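Local coordinates for uncharacterized protein AF_1796 (Archaeoglobus fulgidus, PDB 1VIM) that is of unknown function but probably binds carbohydrate derivatives, possibly phosphosugars, and may isomerise them, at residues E23-N27 / G142-E147; V37-I41 / F169-L173; A47-I53 / Q90-I96; R57-I61 / T160-L164; R68-G73 / D187-H192. The contacts are given in a common frame with arbitrary orientation. Residue numbers count along the deposited sequence, not the author numbering.

Contact 1 (E23-N27 / G142-E147)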
# COMPACT_ATOMS: atom_id res chain seq x y z
N GLU A 23 23.68 11.32 -19.43
CA GLU A 23 24.52 12.42 -18.98
C GLU A 23 24.45 12.58 -17.48
O GLU A 23 25.45 12.87 -16.83
CB GLU A 23 24.11 13.72 -19.68
CG GLU A 23 24.98 14.92 -19.33
CD GLU A 23 26.34 14.92 -19.98
OE1 GLU A 23 26.67 13.99 -20.75
OE2 GLU A 23 27.10 15.89 -19.71
N HIS A 24 23.26 12.40 -16.91
CA HIS A 24 23.10 12.52 -15.47
C HIS A 24 23.78 11.41 -14.70
O HIS A 24 24.29 11.67 -13.60
CB HIS A 24 21.61 12.64 -15.12
CG HIS A 24 21.08 14.01 -15.38
ND1 HIS A 24 20.63 14.83 -14.37
CD2 HIS A 24 20.98 14.73 -16.52
CE1 HIS A 24 20.27 15.99 -14.88
NE2 HIS A 24 20.48 15.96 -16.19
N ILE A 25 23.81 10.20 -15.25
CA ILE A 25 24.52 9.12 -14.55
C ILE A 25 26.02 9.37 -14.61
O ILE A 25 26.72 9.18 -13.62
CB ILE A 25 24.18 7.74 -15.12
CG1 ILE A 25 22.68 7.47 -15.12
CG2 ILE A 25 24.90 6.64 -14.31
CD1 ILE A 25 22.28 6.33 -16.17
N LYS A 26 26.51 9.82 -15.76
CA LYS A 26 27.92 10.22 -15.85
C LYS A 26 28.24 11.33 -14.84
O LYS A 26 29.30 11.30 -14.17
CB LYS A 26 28.23 10.64 -17.29
CG LYS A 26 28.21 9.44 -18.23
CD LYS A 26 28.54 9.79 -19.67
CE LYS A 26 28.58 8.54 -20.52
NZ LYS A 26 29.95 8.27 -21.06
N ASN A 27 27.33 12.30 -14.71
CA ASN A 27 27.51 13.39 -13.75
C ASN A 27 27.62 12.88 -12.33
O ASN A 27 28.46 13.33 -11.55
CB ASN A 27 26.39 14.43 -13.87
CG ASN A 27 26.58 15.61 -12.92
OD1 ASN A 27 27.51 16.41 -13.12
ND2 ASN A 27 25.72 15.72 -11.91
N GLY A 142 18.94 16.48 -9.14
CA GLY A 142 18.08 16.28 -10.29
C GLY A 142 18.61 17.13 -11.43
O GLY A 142 19.12 16.61 -12.39
N LYS A 143 18.48 18.44 -11.30
CA LYS A 143 19.00 19.39 -12.29
C LYS A 143 20.49 19.67 -12.08
O LYS A 143 20.95 19.88 -10.93
CB LYS A 143 18.20 20.68 -12.22
CG LYS A 143 18.62 21.71 -13.29
CD LYS A 143 18.01 23.09 -13.02
CE LYS A 143 18.93 23.98 -12.20
NZ LYS A 143 20.27 24.30 -12.78
N MET A 144 21.25 19.68 -13.16
CA MET A 144 22.68 20.02 -13.11
C MET A 144 22.92 21.51 -13.22
O MET A 144 22.04 22.23 -13.69
CB MET A 144 23.44 19.29 -14.20
CG MET A 144 23.43 17.80 -13.95
SD MET A 144 24.21 16.88 -15.22
CE MET A 144 23.54 17.52 -16.63
N LYS A 145 24.10 21.94 -12.79
CA LYS A 145 24.52 23.34 -12.78
C LYS A 145 24.26 24.00 -14.13
O LYS A 145 23.68 25.10 -14.21
CB LYS A 145 26.01 23.42 -12.37
CG LYS A 145 26.76 24.68 -12.79
N GLN A 146 24.65 23.31 -15.20
CA GLN A 146 24.60 23.86 -16.55
C GLN A 146 23.21 23.76 -17.19
O GLN A 146 23.01 24.27 -18.30
CB GLN A 146 25.64 23.17 -17.44
CG GLN A 146 25.34 21.68 -17.80
CD GLN A 146 26.44 20.98 -18.65
OE1 GLN A 146 26.15 20.03 -19.38
NE2 GLN A 146 27.67 21.44 -18.54
N GLU A 147 22.25 23.10 -16.53
CA GLU A 147 20.91 22.93 -17.11
C GLU A 147 19.90 23.98 -16.69
O GLU A 147 19.88 24.38 -15.53
CB GLU A 147 20.34 21.57 -16.73
CG GLU A 147 20.97 20.40 -17.46
CD GLU A 147 20.48 19.07 -16.94
OE1 GLU A 147 20.22 18.95 -15.73
OE2 GLU A 147 20.32 18.14 -17.76
O HOH W 1 27.49 18.49 -21.21
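M144 lies over one face of the H24 imidazole: its SD sits 4.0 Å from the ring centroid and only 8° off the ring normal, a Met-aromatic contact, while M144 CG makes a CH-pi contact at 4.1 Å from the centroid. The thioether is wedged between helix side chains one turn apart, with M144 CE 4.0 Å from E23 CG and M144 SD 3.5 Å from N27 CG. The edge of the imidazole is polar. H24 NE2 donates a nearly straight hydrogen bond to E147 OE2 at 2.7 Å, and E147 OE1 accepts from the backbone M144 N at 2.9 Å. The backbone bond from E147 N to M144 O (3.0 Å) closes the type I turn M144-E147, and the E147 carboxylate braces the turn while fastening it to the helix. Beside E23, a water donates to both E23 OE2 (3.0 Å) and Q146 OE1 (2.7 Å), bridging two acceptors that could not pair directly. The contact joins helix 12-31 to the loop between strand 136-139 and helix 149-155. H24 also packs on M161 of helix 160-181, K143 and E147 lean on L152 of helix 149-155, and I25 touches S22 of the second subunit.

Contact 2 (V37-I41 / F169-L173)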
# COMPACT_ATOMS: atom_id res chain seq x y z
N VAL A 37 29.04 9.16 1.19
CA VAL A 37 28.60 7.79 1.03
C VAL A 37 29.08 6.96 2.22
O VAL A 37 28.30 6.21 2.80
CB VAL A 37 29.14 7.20 -0.28
CG1 VAL A 37 28.90 5.69 -0.33
CG2 VAL A 37 28.49 7.91 -1.49
N GLY A 38 30.36 7.09 2.59
CA GLY A 38 30.86 6.36 3.74
C GLY A 38 30.11 6.65 5.03
O GLY A 38 29.85 5.73 5.83
N GLU A 39 29.78 7.93 5.26
CA GLU A 39 29.05 8.35 6.48
C GLU A 39 27.65 7.75 6.48
O GLU A 39 27.14 7.31 7.53
CB GLU A 39 28.96 9.88 6.58
CG GLU A 39 30.29 10.56 6.84
CD GLU A 39 30.26 12.05 6.54
OE1 GLU A 39 29.17 12.58 6.21
OE2 GLU A 39 31.34 12.69 6.62
N MET A 40 27.01 7.73 5.32
CA MET A 40 25.68 7.12 5.20
C MET A 40 25.73 5.62 5.50
O MET A 40 24.91 5.11 6.27
CB MET A 40 25.09 7.37 3.80
CG MET A 40 23.75 6.69 3.57
SD MET A 40 23.01 7.26 2.03
CE MET A 40 21.42 6.39 2.09
N ILE A 41 26.71 4.92 4.92
CA ILE A 41 26.88 3.49 5.22
C ILE A 41 27.11 3.27 6.71
O ILE A 41 26.52 2.38 7.32
CB ILE A 41 28.03 2.88 4.39
CG1 ILE A 41 27.60 2.83 2.93
CG2 ILE A 41 28.37 1.45 4.87
CD1 ILE A 41 28.72 2.45 1.96
N PHE A 169 21.54 5.67 -7.60
CA PHE A 169 22.44 5.83 -6.48
C PHE A 169 22.20 4.79 -5.38
O PHE A 169 23.15 4.20 -4.85
CB PHE A 169 22.36 7.24 -5.87
CG PHE A 169 23.02 7.32 -4.54
CD1 PHE A 169 24.41 7.22 -4.43
CD2 PHE A 169 22.25 7.37 -3.38
CE1 PHE A 169 25.00 7.22 -3.18
CE2 PHE A 169 22.84 7.40 -2.14
CZ PHE A 169 24.21 7.31 -2.04
N LEU A 170 20.94 4.60 -4.99
CA LEU A 170 20.65 3.65 -3.89
C LEU A 170 21.01 2.21 -4.29
O LEU A 170 21.48 1.43 -3.45
CB LEU A 170 19.20 3.80 -3.43
CG LEU A 170 18.98 5.15 -2.73
CD1 LEU A 170 17.49 5.45 -2.55
CD2 LEU A 170 19.69 5.22 -1.40
N ASP A 171 20.80 1.86 -5.56
CA ASP A 171 21.23 0.54 -6.02
C ASP A 171 22.76 0.44 -6.07
O ASP A 171 23.33 -0.62 -5.75
CB ASP A 171 20.67 0.20 -7.40
CG ASP A 171 19.23 -0.17 -7.38
OD1 ASP A 171 18.75 -0.77 -6.40
OD2 ASP A 171 18.52 0.10 -8.36
N ALA A 172 23.43 1.55 -6.37
CA ALA A 172 24.90 1.58 -6.30
C ALA A 172 25.40 1.40 -4.87
O ALA A 172 26.41 0.70 -4.62
CB ALA A 172 25.44 2.87 -6.88
N LEU A 173 24.70 2.02 -3.92
CA LEU A 173 25.03 1.91 -2.52
C LEU A 173 24.87 0.45 -2.07
O LEU A 173 25.70 -0.07 -1.32
CB LEU A 173 24.14 2.87 -1.71
CG LEU A 173 24.46 2.97 -0.23
CD1 LEU A 173 25.71 3.81 -0.09
CD2 LEU A 173 23.31 3.69 0.43
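F169 opens the segment 169-173 with its CB directed at helix 34-46, and the edge of its ring meets two side chains there. V37 CG2 lies 3.9 Å from F169 CE1, and M40 SD approaches F169 CE2 at 4.2 Å; the sulfur is 5.3 Å from the ring centroid and close to the ring plane, an edge-on Met-aromatic contact. L170 starts out away from the partner helix, yet its CD2 still reaches M40 CE at 4.1 Å, because the M40 side chain is fully extended (all chi angles t) and spans much of the gap. D171 and A172 belong to the other side of the helix, where D171 OD1 forms a salt bridge with R57 NH2 of the second subunit. One turn on from F169, L173 points back and inserts among three side chains: its CD1 is 3.7 Å from both V37 CG1 and I41 CG1, and its CD2 is 3.7 Å from M40 CE. The segment axes, 12.2 Å apart at closest approach and inclined at 68°, are too far apart for backbone packing, so apolar side chains fill the space, with M138 of strand 136-139 touching V37, M40 and F169. Two helices stacked on the same side of a parallel sheet, here 34-46 and 160-181, fit the layered alpha-beta-alpha SIS fold.

Contact 3 (A47-I53 / Q90-I96). Unlike the reference sequence in segment 90-96: G95 (reference Ala).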
# COMPACT_ATOMS: atom_id res chain seq x y z
N ALA A 47 23.02 1.83 13.28
CA ALA A 47 21.69 1.99 13.82
C ALA A 47 21.15 0.67 14.37
O ALA A 47 21.48 -0.41 13.88
CB ALA A 47 20.79 2.47 12.73
N ARG A 48 20.27 0.76 15.35
CA ARG A 48 19.51 -0.41 15.77
C ARG A 48 18.65 -0.93 14.63
O ARG A 48 18.66 -2.11 14.32
CB ARG A 48 18.65 -0.03 16.95
CG ARG A 48 17.74 -1.13 17.44
CD ARG A 48 16.77 -0.68 18.56
NE ARG A 48 15.66 0.05 17.95
CZ ARG A 48 14.38 -0.14 18.23
NH1 ARG A 48 13.99 -0.99 19.20
NH2 ARG A 48 13.48 0.54 17.52
N SER A 49 17.88 -0.03 14.01
CA SER A 49 17.08 -0.36 12.85
C SER A 49 16.94 0.86 11.97
O SER A 49 17.21 1.97 12.40
CB SER A 49 15.70 -0.89 13.20
OG SER A 49 15.66 -1.76 14.31
N ILE A 50 16.59 0.62 10.71
CA ILE A 50 16.52 1.64 9.69
C ILE A 50 15.06 1.82 9.31
O ILE A 50 14.34 0.85 9.08
CB ILE A 50 17.35 1.24 8.44
CG1 ILE A 50 18.81 0.96 8.85
CG2 ILE A 50 17.27 2.32 7.35
CD1 ILE A 50 19.31 -0.39 8.40
N PHE A 51 14.65 3.08 9.25
CA PHE A 51 13.32 3.43 8.79
C PHE A 51 13.47 4.25 7.54
O PHE A 51 14.40 5.09 7.46
CB PHE A 51 12.59 4.26 9.85
CG PHE A 51 12.22 3.50 11.11
CD1 PHE A 51 13.20 3.01 12.00
CD2 PHE A 51 10.89 3.31 11.45
CE1 PHE A 51 12.83 2.32 13.15
CE2 PHE A 51 10.52 2.65 12.61
CZ PHE A 51 11.48 2.14 13.45
N VAL A 52 12.59 4.06 6.55
CA VAL A 52 12.68 4.84 5.31
C VAL A 52 11.38 5.57 5.03
O VAL A 52 10.28 5.09 5.40
CB VAL A 52 13.07 4.00 4.09
CG1 VAL A 52 14.32 3.19 4.38
CG2 VAL A 52 11.89 3.14 3.64
N ILE A 53 11.48 6.73 4.37
CA ILE A 53 10.27 7.47 4.00
C ILE A 53 10.49 8.28 2.74
O ILE A 53 11.56 8.88 2.56
CB ILE A 53 9.77 8.40 5.14
CG1 ILE A 53 8.45 9.09 4.74
CG2 ILE A 53 10.82 9.46 5.51
CD1 ILE A 53 7.79 9.83 5.86
N GLN A 90 17.81 5.17 18.94
CA GLN A 90 18.91 4.36 18.43
C GLN A 90 18.78 4.06 16.94
O GLN A 90 19.63 3.35 16.37
CB GLN A 90 18.99 3.03 19.17
CG GLN A 90 19.30 3.19 20.66
CD GLN A 90 19.80 1.91 21.26
OE1 GLN A 90 19.61 0.83 20.70
NE2 GLN A 90 20.50 2.02 22.39
N ASP A 91 17.72 4.58 16.31
CA ASP A 91 17.45 4.25 14.92
C ASP A 91 17.92 5.34 13.97
O ASP A 91 18.34 6.42 14.38
CB ASP A 91 15.93 3.99 14.78
CG ASP A 91 15.48 2.87 15.64
OD1 ASP A 91 16.20 1.83 15.75
OD2 ASP A 91 14.40 2.92 16.27
N VAL A 92 17.84 5.04 12.68
CA VAL A 92 18.12 6.03 11.66
C VAL A 92 16.95 6.07 10.69
O VAL A 92 16.42 5.03 10.30
CB VAL A 92 19.46 5.76 10.95
CG1 VAL A 92 19.44 4.46 10.20
CG2 VAL A 92 19.82 6.93 10.00
N LEU A 93 16.56 7.27 10.32
CA LEU A 93 15.54 7.50 9.30
C LEU A 93 16.24 7.96 8.05
O LEU A 93 17.09 8.86 8.11
CB LEU A 93 14.59 8.60 9.79
CG LEU A 93 13.48 9.04 8.83
CD1 LEU A 93 12.52 7.86 8.46
CD2 LEU A 93 12.70 10.16 9.47
N VAL A 94 15.88 7.36 6.92
CA VAL A 94 16.38 7.79 5.62
C VAL A 94 15.19 8.42 4.91
O VAL A 94 14.21 7.74 4.59
CB VAL A 94 16.93 6.62 4.78
CG1 VAL A 94 17.44 7.14 3.42
CG2 VAL A 94 18.07 5.88 5.56
N GLY A 95 15.27 9.71 4.64
CA GLY A 95 14.22 10.44 3.96
C GLY A 95 14.66 10.82 2.56
O GLY A 95 15.74 11.36 2.36
N ILE A 96 13.81 10.54 1.59
CA ILE A 96 14.10 10.82 0.19
C ILE A 96 13.17 11.90 -0.31
O ILE A 96 11.96 11.75 -0.28
CB ILE A 96 13.90 9.54 -0.64
CG1 ILE A 96 14.77 8.41 -0.10
CG2 ILE A 96 14.21 9.82 -2.13
CD1 ILE A 96 14.58 7.12 -0.83
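Strands 50-53 and 92-96 run parallel, 4.6 Å apart at closest approach, and their facing backbone groups pair in the alternating parallel pattern. V92 N donates to S49 O (3.1 Å), F51 N to V92 O (2.8 Å), V94 N to F51 O (2.8 Å), I53 N to V94 O (2.9 Å) and I96 N to I53 O (3.0 Å). I50 and V52 bond the other way, to T75, Y77 and V79 of strand 76-78 and its flanks, and the D91 backbone bonds to K118 of strand 118-123. Ahead of the strands one more backbone bond, R48 N to Q90 O (2.9 Å), is joined by side-chain pairing: the R48 guanidinium grips D91 in a two-pronged salt bridge, NE to OD1 at 2.9 Å and NH2 to OD2 at 2.8 Å. D91 OD1 also takes a weak bond from S49 N at 3.1 Å, and D91 OD2 a hydrogen bond from T88 N, so this carboxylate gathers four donors. I50, V52, V92 and V94 line one face, with I50 CG1 3.8 Å from V92 CG1; F51, I53 and L93 line the other, where L93 CD1 is 3.8 Å from I53 CG2. The pair lies inside the five-stranded sheet, between strands 76-78 and 118-123. Helix 56-71 packs against V52 and I96 on one side, and helix 103-115 against I53 and L93 on the other.

Contact 4 (R57-I61 / T160-L164)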
# COMPACT_ATOMS: atom_id res chain seq x y z
N ARG A 57 6.21 9.21 -5.72
CA ARG A 57 7.24 8.42 -6.40
C ARG A 57 8.52 8.25 -5.58
O ARG A 57 9.13 7.17 -5.63
CB ARG A 57 7.51 8.96 -7.80
CG ARG A 57 6.46 8.46 -8.80
CD ARG A 57 6.37 9.21 -10.11
NE ARG A 57 7.67 9.27 -10.76
CZ ARG A 57 7.96 8.81 -11.98
NH1 ARG A 57 7.07 8.14 -12.71
NH2 ARG A 57 9.19 9.00 -12.46
N SER A 58 8.89 9.23 -4.77
CA SER A 58 10.04 9.03 -3.88
C SER A 58 9.75 8.00 -2.81
O SER A 58 10.69 7.37 -2.30
CB SER A 58 10.49 10.35 -3.27
OG SER A 58 11.19 11.11 -4.26
N GLY A 59 8.48 7.82 -2.44
CA GLY A 59 8.10 6.72 -1.57
C GLY A 59 8.33 5.36 -2.20
O GLY A 59 8.71 4.42 -1.52
N TYR A 60 8.10 5.25 -3.50
CA TYR A 60 8.35 3.99 -4.20
C TYR A 60 9.84 3.69 -4.25
O TYR A 60 10.24 2.52 -4.14
CB TYR A 60 7.74 3.98 -5.61
CG TYR A 60 6.28 4.39 -5.64
CD1 TYR A 60 5.40 4.09 -4.59
CD2 TYR A 60 5.80 5.12 -6.73
CE1 TYR A 60 4.06 4.52 -4.64
CE2 TYR A 60 4.48 5.57 -6.77
CZ TYR A 60 3.64 5.26 -5.74
OH TYR A 60 2.35 5.74 -5.78
N ILE A 61 10.67 4.73 -4.39
CA ILE A 61 12.12 4.54 -4.34
C ILE A 61 12.54 4.11 -2.93
O ILE A 61 13.37 3.20 -2.77
CB ILE A 61 12.81 5.87 -4.71
CG1 ILE A 61 12.45 6.31 -6.12
CG2 ILE A 61 14.32 5.77 -4.48
CD1 ILE A 61 12.95 7.63 -6.46
N THR A 160 11.37 13.95 -12.02
CA THR A 160 11.75 12.65 -12.59
C THR A 160 13.25 12.40 -12.58
O THR A 160 13.68 11.29 -12.27
CB THR A 160 11.25 12.61 -14.06
OG1 THR A 160 9.82 12.49 -14.07
CG2 THR A 160 11.74 11.37 -14.81
N MET A 161 14.04 13.39 -12.96
CA MET A 161 15.48 13.13 -13.01
C MET A 161 16.08 12.88 -11.63
O MET A 161 16.91 11.99 -11.49
CB MET A 161 16.22 14.25 -13.73
CG MET A 161 17.60 13.85 -14.24
SD MET A 161 17.64 12.39 -15.34
CE MET A 161 16.20 12.81 -16.40
N PHE A 162 15.66 13.64 -10.62
CA PHE A 162 16.09 13.33 -9.26
C PHE A 162 15.70 11.89 -8.91
O PHE A 162 16.50 11.13 -8.34
CB PHE A 162 15.45 14.27 -8.22
CG PHE A 162 15.63 13.76 -6.82
CD1 PHE A 162 16.87 13.91 -6.18
CD2 PHE A 162 14.60 13.07 -6.17
CE1 PHE A 162 17.08 13.39 -4.90
CE2 PHE A 162 14.80 12.54 -4.90
CZ PHE A 162 16.03 12.70 -4.26
N GLU A 163 14.47 11.49 -9.22
CA GLU A 163 13.99 10.18 -8.78
C GLU A 163 14.79 9.06 -9.42
O GLU A 163 15.24 8.15 -8.75
CB GLU A 163 12.51 10.04 -9.11
CG GLU A 163 11.67 11.04 -8.32
CD GLU A 163 10.28 11.16 -8.81
OE1 GLU A 163 9.95 10.52 -9.82
OE2 GLU A 163 9.54 11.94 -8.17
N LEU A 164 15.03 9.16 -10.73
CA LEU A 164 15.84 8.12 -11.39
C LEU A 164 17.26 8.10 -10.86
O LEU A 164 17.84 7.04 -10.64
CB LEU A 164 15.88 8.39 -12.91
CG LEU A 164 14.58 8.17 -13.64
CD1 LEU A 164 14.76 8.57 -15.09
CD2 LEU A 164 14.11 6.73 -13.48
O HOH W 2 8.39 11.95 -5.49
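R57 and E163 reach across the groove between two nearly parallel helical segments, 8° apart in direction. R57 leaves its helix with chi1 m and chi2 t, then bends at chi3 (p), which brings its NE to 2.8 Å and its NH2 to 3.1 Å from E163 OE1, a salt bridge on a single oxygen. E163 meets it with an m, t side chain. Its other oxygen, E163 OE2, accepts from a water 2.9 Å away that in turn accepts from S58 N at 2.9 Å. Helix 56-71 follows the first strand of the SIS domain's parallel sheet through a glycine-rich turn, and here its N-terminal turns run alongside the start of helix 160-181. One turn along from R57, I61 in the m, t rotamer places CD1 3.6 Å from E163 CB and 3.3 Å from E163 O, and the edge of the F162 ring, through CE2, lies 3.9 Å from S58 OG. I96 of the sheet touches S58, I61 and F162. R57 NH2 also forms a salt bridge with D171 OD1 of the second subunit.

Contact 5 (R68-G73 / D187-H192)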
# COMPACT_ATOMS: atom_id res chain seq x y z
N ARG A 68 15.70 -3.93 -0.48
CA ARG A 68 17.08 -4.39 -0.63
C ARG A 68 17.83 -4.41 0.69
O ARG A 68 18.64 -5.33 0.93
CB ARG A 68 17.83 -3.50 -1.61
CG ARG A 68 17.68 -3.94 -2.99
CD ARG A 68 18.49 -5.24 -3.36
NE ARG A 68 18.24 -5.38 -4.76
CZ ARG A 68 17.21 -6.00 -5.28
NH1 ARG A 68 16.39 -6.70 -4.49
NH2 ARG A 68 17.01 -5.94 -6.59
N LEU A 69 17.63 -3.42 1.55
CA LEU A 69 18.28 -3.47 2.87
C LEU A 69 17.82 -4.72 3.62
O LEU A 69 18.62 -5.34 4.32
CB LEU A 69 17.99 -2.20 3.70
CG LEU A 69 18.66 -0.90 3.22
CD1 LEU A 69 18.19 0.23 4.11
CD2 LEU A 69 20.19 -1.02 3.21
N MET A 70 16.55 -5.09 3.47
CA MET A 70 16.07 -6.32 4.10
C MET A 70 16.82 -7.52 3.50
O MET A 70 17.28 -8.41 4.23
CB MET A 70 14.54 -6.42 3.97
CG MET A 70 13.96 -7.72 4.58
SD MET A 70 14.00 -9.15 3.51
CE MET A 70 12.77 -8.66 2.22
N HIS A 71 16.98 -7.54 2.19
CA HIS A 71 17.74 -8.61 1.53
C HIS A 71 19.16 -8.73 2.06
O HIS A 71 19.67 -9.85 2.13
CB HIS A 71 17.77 -8.44 0.01
CG HIS A 71 16.42 -8.51 -0.63
ND1 HIS A 71 16.15 -7.98 -1.87
CD2 HIS A 71 15.25 -9.04 -0.19
CE1 HIS A 71 14.87 -8.18 -2.16
NE2 HIS A 71 14.30 -8.80 -1.15
N LEU A 72 19.77 -7.60 2.40
CA LEU A 72 21.14 -7.56 2.93
C LEU A 72 21.23 -7.98 4.40
O LEU A 72 22.36 -8.11 4.94
CB LEU A 72 21.73 -6.15 2.76
CG LEU A 72 21.90 -5.67 1.32
CD1 LEU A 72 22.32 -4.20 1.31
CD2 LEU A 72 22.94 -6.48 0.62
N GLY A 73 20.08 -8.16 5.05
CA GLY A 73 20.04 -8.63 6.42
C GLY A 73 19.85 -7.56 7.47
O GLY A 73 19.92 -7.86 8.67
N ASP A 187 23.11 -14.85 -1.27
CA ASP A 187 22.75 -14.42 0.09
C ASP A 187 21.44 -13.63 0.11
O ASP A 187 20.61 -13.80 0.99
CB ASP A 187 23.84 -13.59 0.75
CG ASP A 187 25.14 -14.36 0.93
OD1 ASP A 187 25.10 -15.56 1.34
OD2 ASP A 187 26.23 -13.85 0.66
N LEU A 188 21.28 -12.75 -0.87
CA LEU A 188 20.07 -11.93 -0.99
C LEU A 188 18.89 -12.82 -1.36
O LEU A 188 17.76 -12.68 -0.83
CB LEU A 188 20.28 -10.83 -2.03
CG LEU A 188 21.01 -9.59 -1.51
CD1 LEU A 188 22.49 -9.81 -1.11
CD2 LEU A 188 20.86 -8.45 -2.52
N GLU A 189 19.15 -13.76 -2.27
CA GLU A 189 18.12 -14.68 -2.73
C GLU A 189 17.50 -15.46 -1.58
O GLU A 189 16.30 -15.74 -1.59
CB GLU A 189 18.71 -15.62 -3.78
CG GLU A 189 17.75 -16.23 -4.77
CD GLU A 189 18.49 -17.01 -5.86
OE1 GLU A 189 19.56 -17.57 -5.56
OE2 GLU A 189 18.02 -17.03 -7.02
N ALA A 190 18.30 -15.77 -0.57
CA ALA A 190 17.80 -16.54 0.57
C ALA A 190 16.76 -15.78 1.40
O ALA A 190 15.93 -16.40 2.07
CB ALA A 190 18.95 -17.02 1.47
N ARG A 191 16.81 -14.45 1.34
CA ARG A 191 15.89 -13.61 2.11
C ARG A 191 14.73 -13.06 1.30
O ARG A 191 13.75 -12.57 1.87
CB ARG A 191 16.65 -12.42 2.72
CG ARG A 191 17.73 -12.81 3.73
CD ARG A 191 18.18 -11.63 4.59
NE ARG A 191 19.31 -11.97 5.46
CZ ARG A 191 20.59 -11.85 5.14
NH1 ARG A 191 20.98 -11.42 3.94
NH2 ARG A 191 21.52 -12.18 6.04
N HIS A 192 14.81 -13.09 -0.03
CA HIS A 192 13.75 -12.43 -0.79
C HIS A 192 12.42 -13.18 -0.76
O HIS A 192 12.36 -14.42 -0.70
CB HIS A 192 14.23 -12.05 -2.19
CG HIS A 192 14.24 -13.16 -3.18
ND1 HIS A 192 14.18 -14.49 -2.83
CD2 HIS A 192 14.34 -13.12 -4.53
CE1 HIS A 192 14.21 -15.23 -3.93
NE2 HIS A 192 14.31 -14.43 -4.97
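This is a helix-end contact at the edge of the SIS fold: the C-terminal end of helix 56-71, closed by a Schellman motif, packs against the last helix, 185-191. G73, with positive phi, terminates the motif, its N bonded to M70 O at 2.9 Å. The backbones come close, with H71 CA 4.8 Å from L188 CA. Apolar packing centres on L188: its CG is 3.8 Å from H71 CB, its CD1 is 3.8 Å from L72 CD2, and its CD2 lies 4.1 Å from R68 CD. The H71 ring is held within its own helix, where H71 ND1 accepts from R68 NH1 at 2.9 Å, while H71 NE2 comes within 3.4 Å of H192 CB. Two other subunits also reach the site. L158 of the second subunit packs on R68, H71 and H192, R68 NH2 bonds to T160 OG1 of that subunit, and the backbone of R191 is hydrogen-bonded to the fourth subunit. A side chain at G73 would be jammed by the preceding carbonyl and would also collide with R191, whose guanidinium lies flat over the glycine, CZ 3.5 Å from G73 CA. In that position R191 NH1 donates to H71 O at 2.7 Å.

Overall arrangement
Contact 3 lies within the central parallel sheet, and contacts 2 and 4 meet it from one side: their residues L170 and I61 touch I96, and each other. Both draw on helix 160-181, their centres about 16 Å apart. Contact 5 shares helix 56-71 with contact 4 and reaches the sheet through L69 on I50. Contact 1 touches contact 4 through M161, but its centre is about 32 Å from that of contact 5. Along the chain the first segments come in numerical order, their partners as 3, 1, 4, 2, 5: most alternate, but contact 3 falls between the segments of 1 and 2, and contact 4 between those of 2. All but contact 3 touch the second subunit, leaving the sheet pair internal.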